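Local coordinates for protein 4-oxalocrotonate tautomerase (Staphylococcus aureus, PDB 2X4K) that belongs to the tautomerase family of the MIF clan and assembles as a hexamer of small beta-alpha-beta subunits, at residues 28-33 and 39-44; 49-52 and 58-61. All blocks are in the same frame, centred on the assembly; numbering follows the deposited sequence.

Contact 1. Residues 28-33 and 39-44. With ZN (zinc ion), chain F; ZN (zinc ion), chain E; ACT (acetate ion), chain G.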
loop_
_atom_site.group_PDB
_atom_site.type_symbol
_atom_site.label_atom_id
_atom_site.label_comp_id
_atom_site.label_asym_id
_atom_site.label_seq_id
_atom_site.Cartn_x
_atom_site.Cartn_y
_atom_site.Cartn_z
ATOM N N ASP A 28 14.569 -14.182 4.093
ATOM C CA ASP A 28 15.624 -14.496 5.056
ATOM C C ASP A 28 15.818 -13.344 6.032
ATOM O O ASP A 28 15.961 -13.559 7.236
ATOM C CB ASP A 28 16.988 -14.701 4.368
ATOM C CG ASP A 28 17.085 -15.953 3.507
ATOM O OD1 ASP A 28 16.213 -16.842 3.566
ATOM O OD2 ASP A 28 18.097 -16.043 2.764
ATOM N N ALA A 29 15.884 -12.128 5.501
ATOM C CA ALA A 29 16.119 -10.935 6.308
ATOM C C ALA A 29 15.024 -10.716 7.339
ATOM O O ALA A 29 15.303 -10.414 8.500
ATOM C CB ALA A 29 16.239 -9.707 5.412
ATOM N N VAL A 30 13.772 -10.835 6.911
ATOM C CA VAL A 30 12.640 -10.660 7.817
ATOM C C VAL A 30 12.672 -11.747 8.893
ATOM O O VAL A 30 12.531 -11.471 10.087
ATOM C CB VAL A 30 11.309 -10.689 7.047
ATOM C CG1 VAL A 30 10.125 -10.716 8.013
ATOM C CG2 VAL A 30 11.221 -9.481 6.113
ATOM N N GLU A 31 12.883 -12.983 8.464
ATOM C CA GLU A 31 12.882 -14.113 9.384
ATOM C C GLU A 31 13.941 -13.960 10.470
ATOM O O GLU A 31 13.658 -14.137 11.653
ATOM C CB GLU A 31 13.134 -15.398 8.613
ATOM C CG GLU A 31 13.055 -16.642 9.474
ATOM C CD GLU A 31 13.437 -17.897 8.730
ATOM O OE1 GLU A 31 13.400 -17.925 7.485
ATOM O OE2 GLU A 31 13.784 -18.879 9.415
ATOM N N LYS A 32 15.171 -13.648 10.078
ATOM C CA LYS A 32 16.254 -13.661 11.046
ATOM C C LYS A 32 16.188 -12.483 12.006
ATOM O O LYS A 32 16.628 -12.605 13.137
ATOM C CB LYS A 32 17.611 -13.760 10.364
ATOM C CG LYS A 32 18.084 -12.547 9.652
ATOM C CD LYS A 32 19.371 -12.884 8.944
ATOM C CE LYS A 32 20.005 -11.681 8.310
ATOM N NZ LYS A 32 21.212 -12.078 7.538
ATOM N N THR A 33 15.638 -11.350 11.577
ATOM C CA THR A 33 15.656 -10.155 12.417
ATOM C C THR A 33 14.443 -10.047 13.326
ATOM O O THR A 33 14.518 -9.381 14.356
ATOM C CB THR A 33 15.770 -8.871 11.586
ATOM O OG1 THR A 33 14.657 -8.765 10.689
ATOM C CG2 THR A 33 17.072 -8.842 10.818
ATOM N N GLN A 39 7.030 -19.588 7.105
ATOM C CA GLN A 39 5.795 -19.880 6.371
ATOM C C GLN A 39 4.760 -18.749 6.446
ATOM O O GLN A 39 3.775 -18.754 5.706
ATOM C CB GLN A 39 5.167 -21.192 6.863
ATOM C CG GLN A 39 4.690 -21.195 8.321
ATOM C CD GLN A 39 5.719 -21.759 9.294
ATOM O OE1 GLN A 39 6.920 -21.504 9.174
ATOM N NE2 GLN A 39 5.244 -22.521 10.276
ATOM N N ALA A 40 4.975 -17.804 7.355
ATOM C CA ALA A 40 4.076 -16.672 7.525
ATOM C C ALA A 40 4.592 -15.408 6.839
ATOM O O ALA A 40 3.967 -14.353 6.969
ATOM C CB ALA A 40 3.883 -16.402 9.008
ATOM N N ILE A 41 5.712 -15.506 6.113
ATOM C CA ILE A 41 6.331 -14.328 5.500
ATOM C C ILE A 41 5.983 -14.302 4.017
ATOM O O ILE A 41 6.290 -15.241 3.284
ATOM C CB ILE A 41 7.862 -14.320 5.670
ATOM C CG1 ILE A 41 8.231 -14.324 7.157
ATOM C CG2 ILE A 41 8.463 -13.093 4.973
ATOM C CD1 ILE A 41 9.714 -14.561 7.429
ATOM N N HIS A 42 5.362 -13.206 3.593
ATOM C CA HIS A 42 4.848 -13.037 2.242
ATOM C C HIS A 42 5.547 -11.869 1.578
ATOM O O HIS A 42 5.753 -10.839 2.216
ATOM C CB HIS A 42 3.353 -12.755 2.308
ATOM C CG HIS A 42 2.607 -13.748 3.133
ATOM N ND1 HIS A 42 2.606 -13.718 4.509
ATOM C CD2 HIS A 42 1.859 -14.816 2.779
ATOM C CE1 HIS A 42 1.872 -14.715 4.968
ATOM N NE2 HIS A 42 1.413 -15.401 3.940
ATOM N N VAL A 43 5.887 -12.014 0.300
ATOM C CA VAL A 43 6.549 -10.953 -0.441
ATOM C C VAL A 43 5.833 -10.716 -1.759
ATOM O O VAL A 43 5.537 -11.660 -2.492
ATOM C CB VAL A 43 8.033 -11.273 -0.707
ATOM C CG1 VAL A 43 8.708 -10.136 -1.485
ATOM C CG2 VAL A 43 8.757 -11.544 0.595
ATOM N N VAL A 44 5.560 -9.451 -2.051
ATOM C CA VAL A 44 5.017 -9.025 -3.326
ATOM C C VAL A 44 5.954 -7.996 -3.933
ATOM O O VAL A 44 6.397 -7.085 -3.239
ATOM C CB VAL A 44 3.622 -8.400 -3.156
ATOM C CG1 VAL A 44 3.117 -7.813 -4.474
ATOM C CG2 VAL A 44 2.644 -9.431 -2.587
HETATM ZN ZN ZN F . 14.405 -20.461 8.530
HETATM ZN ZN ZN E . -0.021 -16.833 4.008
HETATM C C ACT G . 23.256 -10.739 5.196
HETATM O O ACT G . 23.147 -9.579 4.717
HETATM O OXT ACT G . 23.369 -10.829 6.441
HETATM C CH3 ACT G . 23.249 -11.953 4.320
HETATM O O HOH W 1 0.064 -18.021 1.944
#
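Ile41 reaches across to the helix with its CD1 methyl, which settles against Val30 and Glu31. With CG1 anti to the carbonyl carbon (chi1 -60°) and the chain extended beyond it, CD1 becomes the leading atom. Ile41 CD1 lies 3.7 Å from Glu31 CB and equally close to Glu31 N, so it rests against both the side-chain root and the backbone of the helix. Val30 meets the same methyl through one branch: Val30 CG1 is 3.9 Å from Ile41 CD1. The Val30 and Ile41 side chains run alongside one another but point opposite ways. Thr27, Ala36 and Pro4 also touch Ile41, and Val30 packs on Leu22 of another subunit.

Of the Glu31 side chain, CB is what touches Ile41. The extended chain carries the carboxylate onward, where Glu31 OE2 binds one zinc ion at 1.9 Å. OE1 forms a salt bridge with Arg38, which also pairs with Asp28. Lys32 NZ donates to an acetate ion. Within the helix, Thr33 OG1 donates to Ala29 O at 2.8 Å. The backbone N of Thr33 reaches that same oxygen from the opposite face of its carbonyl plane.

His42, one residue after Ile41, serves a different interface. His42 NE2 binds a second zinc ion at 2.0 Å, together with a water, His42 of one neighbouring subunit and Asp62 of another. ND1 donates to Pro4 O, which helps fix the ring's rotation.

The contact joins helix 16-34 to the residue that leads into strand 42-48, within the beta-alpha-beta unit. The buried Ile41 methyl holds the helix against this lead-in by apolar contact, with no hydrogen bond between the segments, while the polar end of Glu31 turns to Arg38 and zinc.

Contact 2. Residues 49-52 and 58-61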
loop_
_atom_site.group_PDB
_atom_site.type_symbol
_atom_site.label_atom_id
_atom_site.label_comp_id
_atom_site.label_asym_id
_atom_site.label_seq_id
_atom_site.Cartn_x
_atom_site.Cartn_y
_atom_site.Cartn_z
ATOM N N LYS A 49 7.503 1.687 -13.916
ATOM C CA LYS A 49 8.135 2.383 -15.031
ATOM C C LYS A 49 8.794 3.661 -14.508
ATOM O O LYS A 49 8.269 4.295 -13.587
ATOM C CB LYS A 49 7.103 2.746 -16.096
ATOM C CG LYS A 49 6.382 1.549 -16.687
ATOM C CD LYS A 49 5.358 1.963 -17.724
ATOM C CE LYS A 49 4.695 0.750 -18.356
ATOM N NZ LYS A 49 3.667 1.128 -19.364
ATOM N N PRO A 50 9.927 4.064 -15.104
ATOM C CA PRO A 50 10.652 5.243 -14.624
ATOM C C PRO A 50 9.888 6.561 -14.773
ATOM O O PRO A 50 10.200 7.525 -14.081
ATOM C CB PRO A 50 11.925 5.243 -15.479
ATOM C CG PRO A 50 11.574 4.459 -16.682
ATOM C CD PRO A 50 10.640 3.402 -16.207
ATOM N N ASN A 51 8.891 6.597 -15.653
ATOM C CA ASN A 51 8.034 7.768 -15.781
ATOM C C ASN A 51 6.870 7.771 -14.769
ATOM O O ASN A 51 6.015 8.665 -14.818
ATOM C CB ASN A 51 7.524 7.905 -17.224
ATOM C CG ASN A 51 6.524 6.847 -17.586
ATOM O OD1 ASN A 51 6.580 5.735 -17.075
ATOM N ND2 ASN A 51 5.588 7.189 -18.463
ATOM N N HIS A 52 6.863 6.810 -13.835
ATOM C CA HIS A 52 5.819 6.721 -12.812
ATOM C C HIS A 52 6.320 6.920 -11.397
ATOM O O HIS A 52 5.582 6.710 -10.445
ATOM C CB HIS A 52 5.116 5.376 -12.894
ATOM C CG HIS A 52 4.126 5.304 -14.000
ATOM N ND1 HIS A 52 4.496 5.352 -15.326
ATOM C CD2 HIS A 52 2.778 5.222 -13.981
ATOM C CE1 HIS A 52 3.414 5.277 -16.078
ATOM N NE2 HIS A 52 2.359 5.202 -15.287
ATOM N N VAL A 58 11.123 15.148 -9.206
ATOM C CA VAL A 58 11.639 14.842 -10.538
ATOM C C VAL A 58 11.549 13.340 -10.778
ATOM O O VAL A 58 12.012 12.536 -9.957
ATOM C CB VAL A 58 13.100 15.305 -10.695
ATOM C CG1 VAL A 58 13.622 14.974 -12.087
ATOM C CG2 VAL A 58 13.208 16.799 -10.428
ATOM N N ARG A 59 10.936 12.967 -11.898
ATOM C CA ARG A 59 10.768 11.560 -12.238
ATOM C C ARG A 59 12.078 10.996 -12.745
ATOM O O ARG A 59 12.882 11.711 -13.346
ATOM C CB ARG A 59 9.706 11.376 -13.319
ATOM C CG ARG A 59 8.346 11.920 -12.946
ATOM C CD ARG A 59 7.347 11.614 -14.022
ATOM N NE ARG A 59 7.748 12.236 -15.279
ATOM C CZ ARG A 59 7.190 11.987 -16.457
ATOM N NH1 ARG A 59 6.179 11.129 -16.566
ATOM N NH2 ARG A 59 7.648 12.617 -17.530
ATOM N N LYS A 60 12.287 9.704 -12.530
ATOM C CA LYS A 60 13.496 9.059 -13.027
ATOM C C LYS A 60 13.621 9.144 -14.547
ATOM O O LYS A 60 14.730 9.257 -15.061
ATOM C CB LYS A 60 13.577 7.609 -12.560
ATOM C CG LYS A 60 13.745 7.465 -11.062
ATOM C CD LYS A 60 14.877 8.301 -10.487
ATOM C CE LYS A 60 15.103 7.983 -9.021
ATOM N NZ LYS A 60 16.248 8.755 -8.462
ATOM N N SER A 61 12.499 9.122 -15.263
ATOM C CA SER A 61 12.524 9.233 -16.725
ATOM C C SER A 61 13.005 10.597 -17.222
ATOM O O SER A 61 13.414 10.719 -18.370
ATOM C CB SER A 61 11.139 8.959 -17.311
ATOM O OG SER A 61 10.189 9.868 -16.792
#
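Arg59 and Ser61 each donate one hydrogen bond to a backbone carbonyl of the 49-52 turn. Arg59 NH1 meets Asn51 O at 3.0 Å, in the carbonyl plane and on a lone pair. The oxygen is tilted 29° from the guanidinium plane, and the N-H...O angle of 137° shows a bent bond. A bend at chi3 (-61°) turns the guanidinium back toward the turn. Ser61 N donates to Pro50 O, also at 3.0 Å, but from above the carbonyl plane.

Arg59 has further polar partners. NE pairs with Asp62, and NH2 with Asp16 of a neighbouring subunit. That same Asp16 accepts from Asn51 ND2. Asn51 OD1 in turn accepts from His52 ND1 at 2.7 Å. OD1 lies almost in the His52 ring plane, but ND1 stands well above the plane of the Asn51 amide carbonyl.

Around these bonds the packing is close. Ser61 OG sits over the centre of the Arg59 guanidinium, 3.6 Å above its plane. Ser61 OG also lies 3.3 Å from Asn51 CB. Farther out, Pro50 CB and Lys60 CB approach to 4.1 Å, while Lys60 leans on Tyr53 and Val55 of strand 53-55.

A backbone bond from His52 N to Lys49 O closes a type I beta turn with Pro50 and Asn51 at its corners. The contact brings together the two ends of the C-terminal beta-hairpin, 53-55 with 58-59, at a subunit interface of this tautomerase-family hexamer.

Contacts 1 and 2 lie on opposite sides of the chain's centre. Their own centres are about 29 Å apart, and their nearest atoms are about 14 Å apart. Contact 1 is buried and belongs to the beta-alpha-beta core. Contact 2 is at the surface and closes the C-terminal hairpin. They share no element: strand 42-48 starts in the first and ends just before the second. Apolar side chains make the first, whereas hydrogen bonds to backbone carbonyls make the second. Next to contact 1, His42 shares a zinc site with neighbouring subunits and residues 42-44 extend the sheet into one. Contact 2 instead reaches a neighbouring subunit by a salt bridge and hydrogen bonds.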